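Local atomic coordinates of transcriptional regulator, GntR family (Thermotoga maritima, PDB entry 3SXM), a protein that probably regulates transcription by binding specific DNA sequences, the chain here being its helical FCD domain, which binds zinc but is metal-free in this crystal. Residues F21-E24 with N25-K29; K81-D84 with R85-V89; A118-K121 with L122-L126. The protein carries 3 engineered substitutions. One frame throughout, in Å; residues are numbered along the deposited sequence.

How the contacts relate
Following the chain from the N terminus, the three contacts come in series; none nests within or crosses another, and each is local, closing a helical turn and no longer loop. Contact 1 spans the junction where helix 5-25 gives way to helix 27-31. Contact 2 lies on helix 73-90, and contact 3 on helix 115-135, across the centre of the chain from contact 2. Contacts 1 and 3 touch: L23 CD2 packs 3.8 Å from L122 CD2, joining helix 5-25 to helix 115-135. Contact 2 stays apart from both, about 11 Å from contact 1 and 7 Å from contact 3 between nearest atoms. Contacts 1 and 2 both also reach the second subunit.

Contact 1 (F21-E24 with N25-K29); sequences FCLE and NYFDK
F21 and N25, one turn apart, stand near the C-terminal end of helix 5-25 in the all-helical FCD domain, just before the chain bends into helix 27-31. The backbone bonds come first. N25 N donates to F21 O at 3.1 Å, and Y26 N donates to C22 O at 2.9 Å, though the second is bent to 135° at the hydrogen. The series then breaks: F27 N is 3.1 Å from L23 O, but the angle is too poor for a hydrogen bond. Y26 is where the helical backbone is abandoned, and it is also the N-cap of the short helix that follows.

Among the flat groups, one end of the N25 side-chain amide lies above the centre of one face of the F21 ring, the two planes 45° apart. CG of F21 is turned opposite its backbone N (chi1 -180°), which sets the ring beside its own carbonyl, where that end of the amide can lie over it. A phenylalanine suits this partly exposed place, since its ring also packs on M17 of the second subunit. With an alanine here, the N25 amide would probably lose the surface beneath it and be freer to turn, while M17 would lose a packing partner.

Y26 meets C22 O with the edge of its ring, CD2 being 3.6 Å from that oxygen, and its hydroxyl is hydrogen-bonded to E13 of the second subunit, so the residue serves both the turn and the dimer.

The apolar pair faces inward. L23 and F27 run side by side, both buried against I110 of helix 96-111, as befits two bulky hydrocarbon side chains. They touch between L23 CD1 and F27 CD1 at 4.0 Å, while F27 CB lies 3.2 Å from L23 O.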
loop_
_atom_site.group_PDB
_atom_site.type_symbol
_atom_site.label_atom_id
_atom_site.label_comp_id
_atom_site.label_asym_id
_atom_site.label_seq_id
_atom_site.Cartn_x
_atom_site.Cartn_y
_atom_site.Cartn_z
ATOM N N PHE A 21 -2.200 -4.989 -2.712
ATOM C CA PHE A 21 -2.456 -5.325 -1.320
ATOM C C PHE A 21 -3.897 -5.787 -1.162
ATOM O O PHE A 21 -4.157 -6.761 -0.454
ATOM C CB PHE A 21 -2.206 -4.110 -0.393
ATOM C CG PHE A 21 -2.450 -4.408 1.067
ATOM C CD1 PHE A 21 -1.450 -4.948 1.839
ATOM C CD2 PHE A 21 -3.659 -4.123 1.683
ATOM C CE1 PHE A 21 -1.618 -5.174 3.194
ATOM C CE2 PHE A 21 -3.852 -4.435 3.012
ATOM C CZ PHE A 21 -2.842 -4.937 3.755
ATOM N N CYS A 22 -4.848 -5.047 -1.707
ATOM C CA CYS A 22 -6.265 -5.399 -1.512
ATOM C C CYS A 22 -6.644 -6.693 -2.245
ATOM O O CYS A 22 -7.343 -7.549 -1.694
ATOM C CB CYS A 22 -7.173 -4.245 -1.899
ATOM S SG CYS A 22 -7.009 -2.825 -0.806
ATOM N N LEU A 23 -6.212 -6.845 -3.498
ATOM C CA LEU A 23 -6.439 -8.105 -4.202
ATOM C C LEU A 23 -5.873 -9.322 -3.458
ATOM O O LEU A 23 -6.527 -10.392 -3.350
ATOM C CB LEU A 23 -5.873 -8.038 -5.659
ATOM C CG LEU A 23 -6.139 -9.280 -6.528
ATOM C CD1 LEU A 23 -7.634 -9.623 -6.666
ATOM C CD2 LEU A 23 -5.453 -9.049 -7.882
ATOM N N GLU A 24 -4.654 -9.214 -2.936
ATOM C CA GLU A 24 -4.010 -10.295 -2.230
ATOM C C GLU A 24 -4.766 -10.637 -0.948
ATOM O O GLU A 24 -4.987 -11.807 -0.632
ATOM C CB GLU A 24 -2.580 -9.837 -1.846
ATOM C CG GLU A 24 -1.520 -9.997 -2.923
ATOM C CD GLU A 24 -0.085 -9.526 -2.570
ATOM O OE1 GLU A 24 0.877 -9.951 -3.274
ATOM O OE2 GLU A 24 0.083 -8.704 -1.639
ATOM N N ASN A 25 -5.135 -9.650 -0.179
ATOM C CA ASN A 25 -5.703 -9.884 1.126
ATOM C C ASN A 25 -7.228 -10.051 1.181
ATOM O O ASN A 25 -7.738 -10.505 2.136
ATOM C CB ASN A 25 -5.241 -8.779 2.085
ATOM C CG ASN A 25 -3.778 -8.842 2.383
ATOM O OD1 ASN A 25 -2.977 -8.093 1.899
ATOM N ND2 ASN A 25 -3.437 -9.790 3.148
ATOM N N TYR A 26 -7.918 -9.699 0.117
ATOM C CA TYR A 26 -9.378 -9.781 0.043
ATOM C C TYR A 26 -9.822 -10.576 -1.187
ATOM O O TYR A 26 -10.936 -10.445 -1.652
ATOM C CB TYR A 26 -10.033 -8.390 0.153
ATOM C CG TYR A 26 -9.723 -7.770 1.472
ATOM C CD1 TYR A 26 -10.478 -8.093 2.552
ATOM C CD2 TYR A 26 -8.587 -7.009 1.660
ATOM C CE1 TYR A 26 -10.177 -7.599 3.807
ATOM C CE2 TYR A 26 -8.285 -6.492 2.916
ATOM C CZ TYR A 26 -9.046 -6.820 3.983
ATOM O OH TYR A 26 -8.752 -6.351 5.276
ATOM N N PHE A 27 -8.909 -11.408 -1.711
ATOM C CA PHE A 27 -9.152 -12.198 -2.886
ATOM C C PHE A 27 -10.505 -12.897 -2.917
ATOM O O PHE A 27 -11.218 -12.790 -3.933
ATOM C CB PHE A 27 -8.028 -13.211 -3.095
ATOM C CG PHE A 27 -8.149 -14.007 -4.369
ATOM C CD1 PHE A 27 -7.765 -13.456 -5.557
ATOM C CD2 PHE A 27 -8.682 -15.260 -4.375
ATOM C CE1 PHE A 27 -7.889 -14.189 -6.744
ATOM C CE2 PHE A 27 -8.806 -15.987 -5.553
ATOM C CZ PHE A 27 -8.427 -15.423 -6.735
ATOM N N ASP A 28 -10.870 -13.625 -1.869
ATOM C CA ASP A 28 -12.115 -14.376 -1.929
ATOM C C ASP A 28 -13.316 -13.461 -1.948
ATOM O O ASP A 28 -14.329 -13.782 -2.614
ATOM C CB ASP A 28 -12.223 -15.342 -0.722
ATOM C CG ASP A 28 -11.196 -16.457 -0.761
ATOM O OD1 ASP A 28 -10.634 -16.787 -1.811
ATOM O OD2 ASP A 28 -11.011 -17.116 0.307
ATOM N N LYS A 29 -13.270 -12.348 -1.210
ATOM C CA LYS A 29 -14.355 -11.380 -1.245
ATOM C C LYS A 29 -14.541 -10.792 -2.651
ATOM O O LYS A 29 -15.661 -10.641 -3.142
ATOM C CB LYS A 29 -14.119 -10.248 -0.223
ATOM C CG LYS A 29 -15.232 -9.235 -0.197
ATOM C CD LYS A 29 -15.267 -8.445 1.092
ATOM C CE LYS A 29 -16.081 -7.162 0.971
ATOM N NZ LYS A 29 -17.392 -7.188 1.678
#

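Contact 2 (K81-D84 with R85-V89); sequences KIWD and RIDLV
W83 O accepts the shortest backbone bond here, from D87 N at 2.8 Å, and I86 N and L88 N reach I82 O and D84 O in the same i to i+4 pattern. One residue before the I82-I86 bond a water takes the place of the direct link: it donates to K81 O and accepts from R85 N at 3.0 Å.

A second water joins side chains, accepting from W83 NE1 and donating to D87 OD2, each at 3.1 Å. The indole is thereby tied to a carboxylate that NE1 itself does not meet closely. D87 also puts its CB over one face of the indole, 3.6 Å above the plane and toward the rim, while its OD1 forms a salt bridge with R90. K64 adds a cation-pi contact to W83, fitting for an electron-rich ring.

On the buried side, the two branches of isoleucine let I86 touch both W83 and I82. With CG1 anti to the carbonyl carbon (chi1 -68°), CG2 meets W83 CZ3 at 3.6 Å, the side chains crossing at about a right angle, and CG1 carries CD1 to within 3.8 Å of I82 CG1. R85 extends from the helix to E10 and T11 of helix 5-25.

The whole is a water-inserted alpha-helical turn beside the metal site of the FCD domain: D87 O accepts a hydrogen bond from ND1 of H91, a zinc ligand in another structure of this protein.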
loop_
_atom_site.group_PDB
_atom_site.type_symbol
_atom_site.label_atom_id
_atom_site.label_comp_id
_atom_site.label_asym_id
_atom_site.label_seq_id
_atom_site.Cartn_x
_atom_site.Cartn_y
_atom_site.Cartn_z
ATOM N N LYS A 81 -9.000 9.885 -2.703
ATOM C CA LYS A 81 -8.229 11.118 -2.748
ATOM C C LYS A 81 -7.308 11.220 -3.952
ATOM O O LYS A 81 -7.160 12.340 -4.503
ATOM C CB LYS A 81 -7.391 11.266 -1.463
ATOM C CG LYS A 81 -6.523 12.517 -1.405
ATOM C CD LYS A 81 -7.336 13.768 -1.110
ATOM C CE LYS A 81 -6.437 15.006 -0.971
ATOM N NZ LYS A 81 -5.914 15.146 0.420
ATOM N N ILE A 82 -6.733 10.091 -4.342
ATOM C CA ILE A 82 -5.803 10.047 -5.455
ATOM C C ILE A 82 -6.486 9.757 -6.781
ATOM O O ILE A 82 -5.820 9.715 -7.794
ATOM C CB ILE A 82 -4.622 9.139 -5.250
ATOM C CG1 ILE A 82 -5.033 7.670 -5.170
ATOM C CG2 ILE A 82 -3.820 9.618 -4.030
ATOM C CD1 ILE A 82 -3.848 6.671 -5.157
ATOM N N TRP A 83 -7.790 9.533 -6.793
ATOM C CA TRP A 83 -8.471 9.111 -8.005
ATOM C C TRP A 83 -8.334 10.108 -9.137
ATOM O O TRP A 83 -8.070 9.645 -10.252
ATOM C CB TRP A 83 -9.981 8.747 -7.777
ATOM C CG TRP A 83 -10.556 8.391 -9.087
ATOM C CD1 TRP A 83 -11.316 9.189 -9.852
ATOM C CD2 TRP A 83 -10.290 7.210 -9.845
ATOM N NE1 TRP A 83 -11.574 8.590 -11.054
ATOM C CE2 TRP A 83 -10.932 7.381 -11.087
ATOM C CE3 TRP A 83 -9.538 6.047 -9.611
ATOM C CZ2 TRP A 83 -10.886 6.396 -12.093
ATOM C CZ3 TRP A 83 -9.509 5.064 -10.591
ATOM C CH2 TRP A 83 -10.165 5.265 -11.833
ATOM N N ASP A 84 -8.459 11.386 -8.887
ATOM C CA ASP A 84 -8.345 12.365 -9.989
ATOM C C ASP A 84 -6.979 12.280 -10.601
ATOM O O ASP A 84 -6.835 12.427 -11.832
ATOM C CB ASP A 84 -8.685 13.759 -9.529
ATOM C CG ASP A 84 -10.172 13.995 -9.419
ATOM O OD1 ASP A 84 -10.953 13.166 -9.935
ATOM O OD2 ASP A 84 -10.561 15.006 -8.781
ATOM N N ARG A 85 -5.952 12.058 -9.808
ATOM C CA ARG A 85 -4.592 11.883 -10.329
ATOM C C ARG A 85 -4.457 10.589 -11.146
ATOM O O ARG A 85 -3.894 10.564 -12.257
ATOM C CB ARG A 85 -3.591 11.922 -9.145
ATOM C CG ARG A 85 -2.189 11.570 -9.540
ATOM C CD ARG A 85 -1.202 12.042 -8.512
ATOM N NE ARG A 85 0.117 11.537 -8.816
ATOM C CZ ARG A 85 1.233 11.936 -8.220
ATOM N NH1 ARG A 85 1.186 12.856 -7.224
ATOM N NH2 ARG A 85 2.412 11.433 -8.606
ATOM N N ILE A 86 -4.994 9.489 -10.634
ATOM C CA ILE A 86 -5.061 8.230 -11.352
ATOM C C ILE A 86 -5.741 8.448 -12.718
ATOM O O ILE A 86 -5.257 7.946 -13.752
ATOM C CB ILE A 86 -5.806 7.140 -10.541
ATOM C CG1 ILE A 86 -4.977 6.747 -9.315
ATOM C CG2 ILE A 86 -6.159 5.966 -11.428
ATOM C CD1 ILE A 86 -5.633 5.750 -8.397
ATOM N N ASP A 87 -6.852 9.193 -12.713
ATOM C CA ASP A 87 -7.689 9.393 -13.886
ATOM C C ASP A 87 -6.929 10.262 -14.881
ATOM O O ASP A 87 -7.027 10.040 -16.084
ATOM C CB ASP A 87 -9.006 10.047 -13.480
ATOM C CG ASP A 87 -10.160 9.800 -14.432
ATOM O OD1 ASP A 87 -10.049 8.992 -15.360
ATOM O OD2 ASP A 87 -11.220 10.404 -14.173
ATOM N N LEU A 88 -6.204 11.285 -14.416
ATOM C CA LEU A 88 -5.379 12.122 -15.310
ATOM C C LEU A 88 -4.407 11.210 -16.036
ATOM O O LEU A 88 -4.272 11.265 -17.293
ATOM C CB LEU A 88 -4.656 13.193 -14.492
ATOM C CG LEU A 88 -3.712 14.148 -15.164
ATOM C CD1 LEU A 88 -3.320 15.235 -14.255
ATOM C CD2 LEU A 88 -2.464 13.587 -15.799
ATOM N N VAL A 89 -3.690 10.371 -15.270
ATOM C CA VAL A 89 -2.704 9.484 -15.864
ATOM C C VAL A 89 -3.335 8.526 -16.864
ATOM O O VAL A 89 -2.780 8.295 -17.981
ATOM C CB VAL A 89 -1.818 8.762 -14.779
ATOM C CG1 VAL A 89 -0.981 7.707 -15.421
ATOM C CG2 VAL A 89 -1.018 9.796 -14.082
HETATM O O HOH W 1 -6.071 13.151 -6.969
HETATM O O HOH W 2 -13.756 8.928 -13.161
#

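Contact 3 (A118-K121 with L122-L126)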
loop_
_atom_site.group_PDB
_atom_site.type_symbol
_atom_site.label_atom_id
_atom_site.label_comp_id
_atom_site.label_asym_id
_atom_site.label_seq_id
_atom_site.Cartn_x
_atom_site.Cartn_y
_atom_site.Cartn_z
ATOM N N ALA A 118 -3.709 -14.004 -10.795
ATOM C CA ALA A 118 -4.419 -12.731 -10.799
ATOM C C ALA A 118 -3.544 -11.582 -10.351
ATOM O O ALA A 118 -3.559 -10.522 -10.975
ATOM C CB ALA A 118 -5.654 -12.776 -9.946
ATOM N N ILE A 119 -2.751 -11.811 -9.304
ATOM C CA ILE A 119 -1.837 -10.777 -8.836
ATOM C C ILE A 119 -0.822 -10.464 -9.910
ATOM O O ILE A 119 -0.534 -9.308 -10.203
ATOM C CB ILE A 119 -1.182 -11.249 -7.531
ATOM C CG1 ILE A 119 -2.238 -11.312 -6.422
ATOM C CG2 ILE A 119 -0.046 -10.271 -7.138
ATOM C CD1 ILE A 119 -1.796 -12.181 -5.228
ATOM N N GLU A 120 -0.315 -11.498 -10.564
ATOM C CA GLU A 120 0.632 -11.288 -11.668
ATOM C C GLU A 120 -0.001 -10.446 -12.774
ATOM O O GLU A 120 0.630 -9.536 -13.298
ATOM C CB GLU A 120 1.124 -12.607 -12.275
ATOM C CG GLU A 120 2.065 -13.392 -11.406
ATOM C CD GLU A 120 2.463 -14.731 -12.030
ATOM O OE1 GLU A 120 2.132 -15.009 -13.220
ATOM O OE2 GLU A 120 3.126 -15.514 -11.329
ATOM N N LYS A 121 -1.238 -10.748 -13.138
ATOM C CA LYS A 121 -1.881 -10.029 -14.244
ATOM C C LYS A 121 -2.155 -8.563 -13.895
ATOM O O LYS A 121 -2.028 -7.691 -14.756
ATOM C CB LYS A 121 -3.196 -10.708 -14.671
ATOM C CG LYS A 121 -3.796 -10.214 -15.984
ATOM C CD LYS A 121 -2.860 -10.635 -17.183
ATOM C CE LYS A 121 -3.412 -10.344 -18.530
ATOM N NZ LYS A 121 -2.328 -10.690 -19.536
ATOM N N LEU A 122 -2.545 -8.291 -12.659
ATOM C CA LEU A 122 -2.764 -6.942 -12.216
ATOM C C LEU A 122 -1.439 -6.137 -12.314
ATOM O O LEU A 122 -1.426 -5.012 -12.821
ATOM C CB LEU A 122 -3.383 -6.936 -10.806
ATOM C CG LEU A 122 -3.511 -5.529 -10.189
ATOM C CD1 LEU A 122 -4.337 -4.609 -11.033
ATOM C CD2 LEU A 122 -4.138 -5.585 -8.803
ATOM N N LYS A 123 -0.348 -6.696 -11.813
ATOM C CA LYS A 123 0.972 -6.044 -11.844
ATOM C C LYS A 123 1.367 -5.832 -13.303
ATOM O O LYS A 123 1.825 -4.760 -13.654
ATOM C CB LYS A 123 2.039 -6.871 -11.141
ATOM C CG LYS A 123 1.884 -6.888 -9.624
ATOM C CD LYS A 123 2.948 -7.790 -9.013
ATOM C CE LYS A 123 2.826 -7.804 -7.520
ATOM N NZ LYS A 123 3.732 -8.792 -6.837
ATOM N N GLU A 124 1.189 -6.842 -14.131
ATOM C CA GLU A 124 1.533 -6.722 -15.558
ATOM C C GLU A 124 0.739 -5.616 -16.210
ATOM O O GLU A 124 1.287 -4.827 -16.994
ATOM C CB GLU A 124 1.267 -8.049 -16.290
ATOM C CG GLU A 124 2.187 -9.169 -15.874
ATOM C CD GLU A 124 1.683 -10.540 -16.374
ATOM O OE1 GLU A 124 0.709 -10.563 -17.186
ATOM O OE2 GLU A 124 2.278 -11.577 -15.953
ATOM N N HIS A 125 -0.565 -5.549 -15.919
ATOM C CA HIS A 125 -1.409 -4.529 -16.483
ATOM C C HIS A 125 -0.899 -3.139 -16.133
ATOM O O HIS A 125 -0.767 -2.248 -16.999
ATOM C CB HIS A 125 -2.846 -4.705 -15.989
ATOM C CG HIS A 125 -3.708 -3.518 -16.213
ATOM N ND1 HIS A 125 -4.160 -3.172 -17.474
ATOM C CD2 HIS A 125 -4.127 -2.541 -15.381
ATOM C CE1 HIS A 125 -4.858 -2.060 -17.393
ATOM N NE2 HIS A 125 -4.848 -1.647 -16.139
ATOM N N LEU A 126 -0.608 -2.918 -14.858
ATOM C CA LEU A 126 -0.213 -1.599 -14.431
ATOM C C LEU A 126 1.167 -1.246 -14.961
ATOM O O LEU A 126 1.364 -0.086 -15.372
ATOM C CB LEU A 126 -0.291 -1.539 -12.875
ATOM C CG LEU A 126 -1.723 -1.594 -12.304
ATOM C CD1 LEU A 126 -1.700 -1.758 -10.791
ATOM C CD2 LEU A 126 -2.540 -0.330 -12.693
HETATM O O HOH W 3 1.030 -14.007 -15.574
HETATM O O HOH W 4 -0.140 -12.808 -18.486
#
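Four successive i to i+4 backbone bonds, from A118 O to L122 N through K121 O to H125 N, make this a regular stretch of alpha helix within helix 115-135 of the FCD domain, the last of them the shortest at 2.8 Å.

On one flank the charges are arranged around E124. Its OE1 forms a long salt bridge with K121 NZ at 3.8 Å, the side chains crossing at about a right angle. K121 bends at its second torsion (chi2 68°), which lays CD 3.6 Å from that oxygen, and a water also links the two groups. The other oxygen, OE2, faces E120 OE1 at 4.4 Å; a water donating to both, 2.8 Å from each, probably eases the repulsion between these like charges. Charged side chains suit this flank, which is at least partly exposed.

I119 and K123 lie side by side and point the same way. K123 is extended, with its methylenes passing over I119 O and its CE 3.8 Å from I119 CG2, so the lysine offers hydrocarbon to the isoleucine. L122, buried next to this pair, packs on E19 of helix 5-25.

H125 ends the series. It is a zinc ligand in another structure of this protein; in this metal-free chain its ring meets those of H63 and H103, and its ND1 is hydrogen-bonded to OE1 of E102.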